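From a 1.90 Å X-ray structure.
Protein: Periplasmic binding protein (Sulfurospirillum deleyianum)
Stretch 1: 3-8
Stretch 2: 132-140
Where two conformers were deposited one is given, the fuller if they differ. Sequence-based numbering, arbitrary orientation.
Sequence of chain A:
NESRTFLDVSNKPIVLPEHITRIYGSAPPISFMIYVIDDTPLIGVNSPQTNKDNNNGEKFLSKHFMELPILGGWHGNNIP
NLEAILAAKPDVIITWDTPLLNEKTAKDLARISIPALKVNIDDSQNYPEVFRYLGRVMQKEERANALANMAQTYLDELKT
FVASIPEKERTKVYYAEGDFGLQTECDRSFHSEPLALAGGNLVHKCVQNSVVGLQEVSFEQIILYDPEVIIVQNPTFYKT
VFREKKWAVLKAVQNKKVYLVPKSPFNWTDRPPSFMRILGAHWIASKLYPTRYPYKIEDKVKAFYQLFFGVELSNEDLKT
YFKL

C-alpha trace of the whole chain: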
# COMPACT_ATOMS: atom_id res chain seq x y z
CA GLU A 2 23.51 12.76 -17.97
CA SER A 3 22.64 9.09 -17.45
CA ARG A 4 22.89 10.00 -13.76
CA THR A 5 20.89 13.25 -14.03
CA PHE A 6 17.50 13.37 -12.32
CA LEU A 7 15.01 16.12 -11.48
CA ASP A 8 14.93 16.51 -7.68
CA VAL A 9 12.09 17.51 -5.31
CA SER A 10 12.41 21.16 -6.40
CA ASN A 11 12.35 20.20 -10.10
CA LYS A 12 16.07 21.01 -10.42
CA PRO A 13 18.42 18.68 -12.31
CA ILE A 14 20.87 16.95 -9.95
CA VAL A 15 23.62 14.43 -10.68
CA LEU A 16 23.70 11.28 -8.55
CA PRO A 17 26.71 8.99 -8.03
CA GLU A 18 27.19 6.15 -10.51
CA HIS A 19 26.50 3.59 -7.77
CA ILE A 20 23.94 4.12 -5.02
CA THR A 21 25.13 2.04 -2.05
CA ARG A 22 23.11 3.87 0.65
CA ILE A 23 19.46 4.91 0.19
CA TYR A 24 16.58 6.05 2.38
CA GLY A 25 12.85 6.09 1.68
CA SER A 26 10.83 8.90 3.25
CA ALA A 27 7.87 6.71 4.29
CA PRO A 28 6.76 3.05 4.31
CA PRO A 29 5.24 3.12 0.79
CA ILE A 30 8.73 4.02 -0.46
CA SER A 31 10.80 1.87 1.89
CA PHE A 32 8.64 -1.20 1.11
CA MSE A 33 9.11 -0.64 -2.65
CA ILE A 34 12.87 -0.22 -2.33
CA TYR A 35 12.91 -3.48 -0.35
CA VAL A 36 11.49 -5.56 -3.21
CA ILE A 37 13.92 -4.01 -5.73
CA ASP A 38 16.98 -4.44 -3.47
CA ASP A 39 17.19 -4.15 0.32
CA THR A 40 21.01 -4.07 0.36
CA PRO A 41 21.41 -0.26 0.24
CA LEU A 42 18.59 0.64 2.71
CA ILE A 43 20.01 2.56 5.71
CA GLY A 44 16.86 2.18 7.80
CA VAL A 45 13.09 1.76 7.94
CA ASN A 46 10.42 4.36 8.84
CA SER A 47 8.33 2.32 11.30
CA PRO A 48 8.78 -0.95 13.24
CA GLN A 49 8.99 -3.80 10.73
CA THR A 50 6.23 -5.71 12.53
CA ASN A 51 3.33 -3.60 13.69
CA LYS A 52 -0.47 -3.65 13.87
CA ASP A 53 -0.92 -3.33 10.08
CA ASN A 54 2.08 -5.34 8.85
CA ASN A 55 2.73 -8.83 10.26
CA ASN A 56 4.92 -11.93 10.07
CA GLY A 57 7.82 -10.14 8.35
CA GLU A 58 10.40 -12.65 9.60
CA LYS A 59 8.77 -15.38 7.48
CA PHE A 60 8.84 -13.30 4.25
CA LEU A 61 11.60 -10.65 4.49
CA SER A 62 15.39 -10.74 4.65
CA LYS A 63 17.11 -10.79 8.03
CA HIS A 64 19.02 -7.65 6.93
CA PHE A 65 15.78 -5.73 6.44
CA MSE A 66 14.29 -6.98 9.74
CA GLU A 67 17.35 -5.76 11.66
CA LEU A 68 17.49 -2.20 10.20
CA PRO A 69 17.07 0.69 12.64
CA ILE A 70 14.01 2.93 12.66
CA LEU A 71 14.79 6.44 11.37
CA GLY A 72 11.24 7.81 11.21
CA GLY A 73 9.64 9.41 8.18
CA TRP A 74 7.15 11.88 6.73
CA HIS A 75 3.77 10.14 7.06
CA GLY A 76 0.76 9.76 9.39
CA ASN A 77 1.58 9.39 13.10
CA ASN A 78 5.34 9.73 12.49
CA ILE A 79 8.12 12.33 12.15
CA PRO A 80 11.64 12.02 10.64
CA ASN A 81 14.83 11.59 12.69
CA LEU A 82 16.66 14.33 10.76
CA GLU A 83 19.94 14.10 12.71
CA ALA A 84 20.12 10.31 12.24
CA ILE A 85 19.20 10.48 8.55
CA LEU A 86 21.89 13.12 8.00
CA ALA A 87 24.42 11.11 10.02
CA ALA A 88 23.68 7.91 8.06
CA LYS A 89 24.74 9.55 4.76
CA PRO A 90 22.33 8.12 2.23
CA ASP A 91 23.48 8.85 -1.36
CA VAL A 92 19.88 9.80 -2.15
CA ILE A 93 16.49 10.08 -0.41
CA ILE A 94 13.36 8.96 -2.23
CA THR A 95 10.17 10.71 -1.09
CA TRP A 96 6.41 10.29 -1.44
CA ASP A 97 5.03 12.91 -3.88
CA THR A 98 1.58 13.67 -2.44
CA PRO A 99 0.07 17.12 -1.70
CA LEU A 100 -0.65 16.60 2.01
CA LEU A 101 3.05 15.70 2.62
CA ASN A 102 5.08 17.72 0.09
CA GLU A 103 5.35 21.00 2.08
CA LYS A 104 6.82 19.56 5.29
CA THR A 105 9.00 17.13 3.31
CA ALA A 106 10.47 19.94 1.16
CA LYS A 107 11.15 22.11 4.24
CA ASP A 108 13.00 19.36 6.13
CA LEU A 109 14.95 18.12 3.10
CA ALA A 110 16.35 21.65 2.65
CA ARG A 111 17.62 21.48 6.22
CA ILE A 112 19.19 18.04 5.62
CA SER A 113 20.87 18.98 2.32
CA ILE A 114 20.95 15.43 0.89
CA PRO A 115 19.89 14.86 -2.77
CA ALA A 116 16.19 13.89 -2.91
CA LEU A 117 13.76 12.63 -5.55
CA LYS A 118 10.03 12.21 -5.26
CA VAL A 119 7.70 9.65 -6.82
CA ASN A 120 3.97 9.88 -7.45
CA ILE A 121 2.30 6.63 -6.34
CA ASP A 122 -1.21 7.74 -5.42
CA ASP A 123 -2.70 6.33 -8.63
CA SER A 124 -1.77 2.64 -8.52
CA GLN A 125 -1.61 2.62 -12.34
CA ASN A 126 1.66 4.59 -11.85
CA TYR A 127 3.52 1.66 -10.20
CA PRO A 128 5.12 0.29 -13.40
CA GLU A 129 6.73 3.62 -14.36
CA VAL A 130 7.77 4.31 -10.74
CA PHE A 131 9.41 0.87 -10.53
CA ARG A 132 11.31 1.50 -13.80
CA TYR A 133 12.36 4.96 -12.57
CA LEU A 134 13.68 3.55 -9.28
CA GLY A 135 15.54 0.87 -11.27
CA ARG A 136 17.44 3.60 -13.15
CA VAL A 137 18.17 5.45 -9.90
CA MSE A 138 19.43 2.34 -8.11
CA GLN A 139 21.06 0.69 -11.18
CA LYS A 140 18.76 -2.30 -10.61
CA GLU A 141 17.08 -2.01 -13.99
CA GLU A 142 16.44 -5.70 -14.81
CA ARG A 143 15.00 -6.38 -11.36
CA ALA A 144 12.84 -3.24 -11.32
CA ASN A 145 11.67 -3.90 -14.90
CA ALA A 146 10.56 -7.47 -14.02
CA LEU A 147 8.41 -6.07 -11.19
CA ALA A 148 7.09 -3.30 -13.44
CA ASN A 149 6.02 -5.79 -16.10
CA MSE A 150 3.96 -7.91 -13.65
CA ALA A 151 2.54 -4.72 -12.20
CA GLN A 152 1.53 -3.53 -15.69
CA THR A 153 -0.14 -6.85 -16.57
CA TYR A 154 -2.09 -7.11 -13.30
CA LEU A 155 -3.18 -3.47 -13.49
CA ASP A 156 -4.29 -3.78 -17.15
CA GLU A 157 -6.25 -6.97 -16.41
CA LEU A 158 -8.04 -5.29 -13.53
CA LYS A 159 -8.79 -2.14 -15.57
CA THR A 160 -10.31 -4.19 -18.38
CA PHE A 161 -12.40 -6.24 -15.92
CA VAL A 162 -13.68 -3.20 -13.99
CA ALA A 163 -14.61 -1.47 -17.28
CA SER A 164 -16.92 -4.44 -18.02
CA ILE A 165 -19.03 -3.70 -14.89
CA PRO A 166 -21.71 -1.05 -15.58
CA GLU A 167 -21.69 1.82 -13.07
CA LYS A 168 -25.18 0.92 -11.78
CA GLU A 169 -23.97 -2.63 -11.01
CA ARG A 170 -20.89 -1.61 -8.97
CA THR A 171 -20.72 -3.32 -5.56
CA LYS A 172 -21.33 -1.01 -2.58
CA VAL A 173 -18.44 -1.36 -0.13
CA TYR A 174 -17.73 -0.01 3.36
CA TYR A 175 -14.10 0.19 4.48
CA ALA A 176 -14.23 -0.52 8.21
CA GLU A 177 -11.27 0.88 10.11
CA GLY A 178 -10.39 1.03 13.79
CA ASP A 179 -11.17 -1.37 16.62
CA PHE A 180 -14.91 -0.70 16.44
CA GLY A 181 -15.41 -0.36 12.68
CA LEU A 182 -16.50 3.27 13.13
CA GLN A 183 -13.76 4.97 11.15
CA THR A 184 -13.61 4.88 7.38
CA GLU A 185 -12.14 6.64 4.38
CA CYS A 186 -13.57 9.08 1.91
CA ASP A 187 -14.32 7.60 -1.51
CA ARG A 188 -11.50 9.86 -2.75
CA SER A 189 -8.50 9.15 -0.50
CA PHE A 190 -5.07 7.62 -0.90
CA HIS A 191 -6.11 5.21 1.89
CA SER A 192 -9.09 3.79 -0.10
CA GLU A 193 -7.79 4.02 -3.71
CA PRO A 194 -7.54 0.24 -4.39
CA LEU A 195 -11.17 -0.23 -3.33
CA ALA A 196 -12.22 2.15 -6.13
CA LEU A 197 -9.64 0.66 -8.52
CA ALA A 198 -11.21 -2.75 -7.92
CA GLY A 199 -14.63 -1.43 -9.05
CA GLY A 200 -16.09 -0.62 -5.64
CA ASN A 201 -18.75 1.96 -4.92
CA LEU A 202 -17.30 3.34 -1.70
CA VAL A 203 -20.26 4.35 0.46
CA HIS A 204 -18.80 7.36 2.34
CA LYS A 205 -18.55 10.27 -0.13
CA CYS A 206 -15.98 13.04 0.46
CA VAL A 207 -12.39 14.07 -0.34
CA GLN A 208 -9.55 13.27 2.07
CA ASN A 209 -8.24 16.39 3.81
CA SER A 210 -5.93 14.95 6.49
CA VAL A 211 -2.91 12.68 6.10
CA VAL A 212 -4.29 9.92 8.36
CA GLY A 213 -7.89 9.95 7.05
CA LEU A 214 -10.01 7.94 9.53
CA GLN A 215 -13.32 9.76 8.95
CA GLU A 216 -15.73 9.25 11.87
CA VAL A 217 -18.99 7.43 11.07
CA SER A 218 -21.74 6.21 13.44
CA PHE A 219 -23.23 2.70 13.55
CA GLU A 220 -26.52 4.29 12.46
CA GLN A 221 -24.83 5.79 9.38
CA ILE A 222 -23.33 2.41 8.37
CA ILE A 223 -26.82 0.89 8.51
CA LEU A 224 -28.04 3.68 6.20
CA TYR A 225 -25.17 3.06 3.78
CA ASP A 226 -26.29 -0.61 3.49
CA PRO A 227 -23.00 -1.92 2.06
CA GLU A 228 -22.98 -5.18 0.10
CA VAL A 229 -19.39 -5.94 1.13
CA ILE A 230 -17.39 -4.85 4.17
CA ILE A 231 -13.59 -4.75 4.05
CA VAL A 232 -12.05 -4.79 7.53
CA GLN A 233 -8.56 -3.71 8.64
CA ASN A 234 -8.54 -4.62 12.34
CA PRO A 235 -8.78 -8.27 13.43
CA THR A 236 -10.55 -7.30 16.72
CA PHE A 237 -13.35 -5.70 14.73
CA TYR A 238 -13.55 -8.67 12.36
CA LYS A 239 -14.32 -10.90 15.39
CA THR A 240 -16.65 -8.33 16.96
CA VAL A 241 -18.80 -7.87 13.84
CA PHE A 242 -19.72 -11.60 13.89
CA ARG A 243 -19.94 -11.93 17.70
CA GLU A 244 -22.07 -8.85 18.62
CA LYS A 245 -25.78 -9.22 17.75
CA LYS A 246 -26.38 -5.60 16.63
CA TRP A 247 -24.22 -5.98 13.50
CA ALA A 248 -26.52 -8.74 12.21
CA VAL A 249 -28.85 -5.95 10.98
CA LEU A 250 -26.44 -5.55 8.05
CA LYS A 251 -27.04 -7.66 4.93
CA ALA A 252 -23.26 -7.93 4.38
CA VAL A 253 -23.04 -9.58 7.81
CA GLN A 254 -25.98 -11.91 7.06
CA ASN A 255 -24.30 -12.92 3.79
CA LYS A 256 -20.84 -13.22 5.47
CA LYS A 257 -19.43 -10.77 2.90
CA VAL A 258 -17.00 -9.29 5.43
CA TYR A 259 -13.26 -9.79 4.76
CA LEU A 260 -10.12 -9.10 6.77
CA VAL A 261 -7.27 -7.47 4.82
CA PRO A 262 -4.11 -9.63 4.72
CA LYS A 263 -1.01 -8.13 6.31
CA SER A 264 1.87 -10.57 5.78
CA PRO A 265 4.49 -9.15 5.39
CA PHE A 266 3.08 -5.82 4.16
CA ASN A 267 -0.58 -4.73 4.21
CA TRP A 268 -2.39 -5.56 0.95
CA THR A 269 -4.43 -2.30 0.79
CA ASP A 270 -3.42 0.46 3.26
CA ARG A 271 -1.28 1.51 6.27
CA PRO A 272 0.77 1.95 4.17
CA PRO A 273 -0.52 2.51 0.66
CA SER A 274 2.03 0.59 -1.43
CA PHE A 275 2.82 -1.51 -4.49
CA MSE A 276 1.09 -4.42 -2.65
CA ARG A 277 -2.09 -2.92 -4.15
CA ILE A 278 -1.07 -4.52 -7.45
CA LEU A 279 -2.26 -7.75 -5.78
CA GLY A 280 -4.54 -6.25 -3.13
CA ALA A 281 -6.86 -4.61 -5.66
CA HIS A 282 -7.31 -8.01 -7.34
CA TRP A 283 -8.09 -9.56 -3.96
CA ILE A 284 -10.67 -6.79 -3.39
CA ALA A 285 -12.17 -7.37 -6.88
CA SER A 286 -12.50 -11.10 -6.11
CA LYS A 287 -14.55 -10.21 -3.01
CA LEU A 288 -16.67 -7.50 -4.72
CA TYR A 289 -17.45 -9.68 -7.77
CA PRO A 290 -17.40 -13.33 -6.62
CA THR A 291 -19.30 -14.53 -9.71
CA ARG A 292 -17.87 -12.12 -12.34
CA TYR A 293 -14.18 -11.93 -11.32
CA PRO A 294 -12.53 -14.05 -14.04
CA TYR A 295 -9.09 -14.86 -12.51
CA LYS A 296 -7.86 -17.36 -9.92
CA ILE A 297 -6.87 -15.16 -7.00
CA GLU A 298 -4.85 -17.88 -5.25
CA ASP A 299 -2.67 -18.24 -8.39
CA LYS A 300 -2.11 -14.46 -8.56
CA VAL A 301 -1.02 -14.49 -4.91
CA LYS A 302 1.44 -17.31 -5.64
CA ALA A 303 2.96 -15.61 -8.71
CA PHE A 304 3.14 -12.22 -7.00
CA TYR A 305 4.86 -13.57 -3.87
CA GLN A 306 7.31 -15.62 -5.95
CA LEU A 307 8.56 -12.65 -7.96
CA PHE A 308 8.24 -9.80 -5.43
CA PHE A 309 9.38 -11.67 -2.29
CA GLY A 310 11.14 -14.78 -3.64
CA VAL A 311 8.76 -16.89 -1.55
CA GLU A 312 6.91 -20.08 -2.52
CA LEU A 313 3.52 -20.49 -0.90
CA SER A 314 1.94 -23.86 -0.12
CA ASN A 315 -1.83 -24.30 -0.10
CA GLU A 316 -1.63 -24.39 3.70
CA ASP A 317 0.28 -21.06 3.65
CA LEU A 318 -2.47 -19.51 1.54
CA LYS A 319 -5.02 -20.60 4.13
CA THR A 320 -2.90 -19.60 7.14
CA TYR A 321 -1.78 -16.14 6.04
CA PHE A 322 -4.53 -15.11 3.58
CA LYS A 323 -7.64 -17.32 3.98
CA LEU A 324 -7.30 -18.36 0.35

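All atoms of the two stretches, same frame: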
# COMPACT_ATOMS: atom_id res chain seq x y z
N SER A 3 23.28 10.35 -17.82
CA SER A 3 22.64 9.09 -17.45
C SER A 3 22.31 9.08 -15.95
O SER A 3 21.41 8.37 -15.51
CB SER A 3 23.56 7.92 -17.80
OG SER A 3 22.92 6.68 -17.58
N ARG A 4 23.07 9.87 -15.19
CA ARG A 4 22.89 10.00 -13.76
C ARG A 4 22.24 11.32 -13.34
O ARG A 4 22.31 11.71 -12.18
CB ARG A 4 24.24 9.83 -13.05
CG ARG A 4 24.92 8.50 -13.35
CD ARG A 4 24.02 7.30 -13.07
NE ARG A 4 23.69 7.19 -11.64
CZ ARG A 4 22.62 6.57 -11.13
NH1 ARG A 4 22.47 6.54 -9.81
NH2 ARG A 4 21.70 5.99 -11.91
N THR A 5 21.57 11.98 -14.29
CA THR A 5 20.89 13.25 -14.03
C THR A 5 19.41 13.00 -13.80
O THR A 5 18.75 12.37 -14.62
CB THR A 5 21.06 14.24 -15.19
OG1 THR A 5 22.45 14.49 -15.39
CG2 THR A 5 20.35 15.56 -14.89
N PHE A 6 18.91 13.52 -12.69
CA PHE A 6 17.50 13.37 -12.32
C PHE A 6 16.95 14.70 -11.84
O PHE A 6 17.70 15.52 -11.30
CB PHE A 6 17.34 12.32 -11.21
CG PHE A 6 17.78 10.95 -11.62
CD1 PHE A 6 19.10 10.55 -11.46
CD2 PHE A 6 16.87 10.07 -12.20
CE1 PHE A 6 19.50 9.28 -11.85
CE2 PHE A 6 17.27 8.80 -12.59
CZ PHE A 6 18.59 8.41 -12.43
N LEU A 7 15.66 14.93 -12.02
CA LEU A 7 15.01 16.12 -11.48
C LEU A 7 14.65 15.84 -10.02
O LEU A 7 13.97 14.87 -9.74
CB LEU A 7 13.76 16.49 -12.28
CG LEU A 7 13.99 16.85 -13.75
CD1 LEU A 7 12.66 17.15 -14.43
CD2 LEU A 7 14.94 18.03 -13.89
N ASP A 8 15.11 16.70 -9.12
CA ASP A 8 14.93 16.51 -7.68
C ASP A 8 13.57 17.03 -7.21
O ASP A 8 12.70 17.34 -8.02
CB ASP A 8 16.11 17.14 -6.91
CG ASP A 8 15.97 18.65 -6.70
OD1 ASP A 8 15.09 19.30 -7.31
OD2 ASP A 8 16.77 19.17 -5.91
N ARG A 132 10.25 1.29 -12.80
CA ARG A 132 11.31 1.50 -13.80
C ARG A 132 12.23 2.68 -13.45
O ARG A 132 13.45 2.60 -13.58
CB ARG A 132 10.69 1.71 -15.19
CG ARG A 132 9.97 0.47 -15.70
CD ARG A 132 9.52 0.59 -17.14
NE ARG A 132 8.62 -0.52 -17.45
CZ ARG A 132 7.30 -0.44 -17.55
NH1 ARG A 132 6.65 0.71 -17.43
NH2 ARG A 132 6.61 -1.55 -17.82
N TYR A 133 11.63 3.78 -13.00
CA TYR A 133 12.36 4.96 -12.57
C TYR A 133 13.32 4.62 -11.44
O TYR A 133 14.51 4.95 -11.51
CB TYR A 133 11.38 6.04 -12.13
CG TYR A 133 12.00 7.33 -11.64
CD1 TYR A 133 12.49 8.26 -12.54
CD2 TYR A 133 12.07 7.62 -10.28
CE1 TYR A 133 13.04 9.45 -12.10
CE2 TYR A 133 12.63 8.81 -9.83
CZ TYR A 133 13.11 9.72 -10.75
OH TYR A 133 13.66 10.92 -10.33
N LEU A 134 12.82 3.94 -10.41
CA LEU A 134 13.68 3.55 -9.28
C LEU A 134 14.79 2.58 -9.69
O LEU A 134 15.89 2.64 -9.15
CB LEU A 134 12.84 2.99 -8.13
CG LEU A 134 12.00 4.02 -7.40
CD1 LEU A 134 11.28 3.38 -6.23
CD2 LEU A 134 12.85 5.20 -6.92
N GLY A 135 14.51 1.72 -10.67
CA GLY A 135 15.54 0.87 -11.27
C GLY A 135 16.70 1.65 -11.87
O GLY A 135 17.86 1.27 -11.70
N ARG A 136 16.39 2.74 -12.58
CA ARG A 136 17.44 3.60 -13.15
C ARG A 136 18.23 4.28 -12.04
O ARG A 136 19.45 4.29 -12.08
CB ARG A 136 16.83 4.65 -14.10
CG ARG A 136 16.25 4.07 -15.38
CD ARG A 136 15.50 5.11 -16.21
NE ARG A 136 14.33 4.52 -16.85
CZ ARG A 136 13.08 4.90 -16.63
NH1 ARG A 136 12.81 5.91 -15.81
NH2 ARG A 136 12.09 4.29 -17.26
N VAL A 137 17.53 4.82 -11.06
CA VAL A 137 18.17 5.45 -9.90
C VAL A 137 19.15 4.51 -9.20
O VAL A 137 20.32 4.84 -9.00
CB VAL A 137 17.12 5.98 -8.88
CG1 VAL A 137 17.80 6.47 -7.61
CG2 VAL A 137 16.28 7.09 -9.49
N MSE A 138 18.67 3.31 -8.88
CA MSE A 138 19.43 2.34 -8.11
C MSE A 138 20.36 1.46 -8.94
O MSE A 138 21.09 0.66 -8.38
CB MSE A 138 18.41 1.45 -7.37
CG MSE A 138 17.59 2.20 -6.33
SE MSE A 138 16.22 1.06 -5.48
CE MSE A 138 17.50 -0.12 -4.55
N GLN A 139 20.34 1.60 -10.27
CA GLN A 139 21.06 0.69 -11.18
C GLN A 139 20.66 -0.76 -10.94
O GLN A 139 21.51 -1.65 -10.90
CB GLN A 139 22.58 0.85 -11.04
CG GLN A 139 23.10 2.27 -11.23
CD GLN A 139 23.41 2.59 -12.68
OE1 GLN A 139 22.66 2.21 -13.58
NE2 GLN A 139 24.53 3.28 -12.91
N LYS A 140 19.35 -0.98 -10.78
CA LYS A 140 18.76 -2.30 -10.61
C LYS A 140 17.66 -2.44 -11.66
O LYS A 140 16.50 -2.80 -11.36
CB LYS A 140 18.18 -2.44 -9.20
CG LYS A 140 19.21 -2.45 -8.08
CD LYS A 140 20.13 -3.67 -8.11
CE LYS A 140 19.33 -4.97 -8.09
NZ LYS A 140 20.18 -6.14 -7.77
O HOH W 1 21.95 5.36 -14.59
O HOH W 2 24.94 4.97 -15.93
O HOH W 3 13.74 12.79 -12.21

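The short strand 5-7 lies across the helix of stretch 2, their axes 10.4 Å apart at closest approach and inclined at 136°. Only 292 Å² is buried between them, counting both sides, and most of what stretch 1 contributes comes from two side chains, R4 and F6.

R4 supplies the polar half. Its CA-to-CB bond points sideways, so the chain must turn to reach the helix: chi1, chi2 and chi3 all lie in the m well (-57°, -54° and -65°), which folds the side chain and brings its guanidinium up to the helix's last turn. There the carbonyls are losing their helical partners. R4 NH1 donates to V137 O at 2.9 Å with a nearly straight angle of 164°, and R4 NH2 donates to R136 O at 2.8 Å; a weak bond of 3.4 Å also joins R4 NH2 to V137 O. Within its own stretch R136 O receives only a weak bond, from Q139 N at 3.4 Å. Both carbonyl oxygens lie near the guanidinium plane, where its N-H groups point. Arginine suits the site because a planar group with several donors can serve neighbouring acceptors at once, while its flexible chain can fold to bring that group to them.

Q139 leaves helical geometry with positive phi (56°) in a Schellman motif. Its CA-to-CB bond points sideways, but with chi1 and chi2 both m (-55° and -88°) its end comes nearer to stretch 1, placing Q139 CD over one face of the guanidinium, 3.9 Å from R4 NH2. Water 1 accepts from R4 NH2 at 2.8 Å and donates to S3 O at 3.2 Å. R4 NE and NH1 also bond elsewhere in the structure, so the buried charge is satisfied.

F6 supplies the apolar half. Its CA-to-CB bond points toward the helix, and chi1 of -63° (m) with chi2 of 89° sets the ring against Y133 and V137. V137 CG2 lies over one face of the ring, 4.1 Å from its centroid, a CH-pi contact; chi1 of 173° (t) is the rotamer that places this methyl there. A compact beta-branched residue fits beneath an aromatic face. The F6 edge meets the face of Y133, with planes at 89° and centroids 5.8 Å apart.

Y133 starts sideways, but chi1 of 179° (t) brings the end of its side chain nearer to the strand. The hydroxyl gives it a second role: Y133 OH is 2.7 Å from water 3, which accepts from L7 N at 2.9 Å. Tyrosine thus packs against F6 through its ring while linking, through water, to the strand backbone.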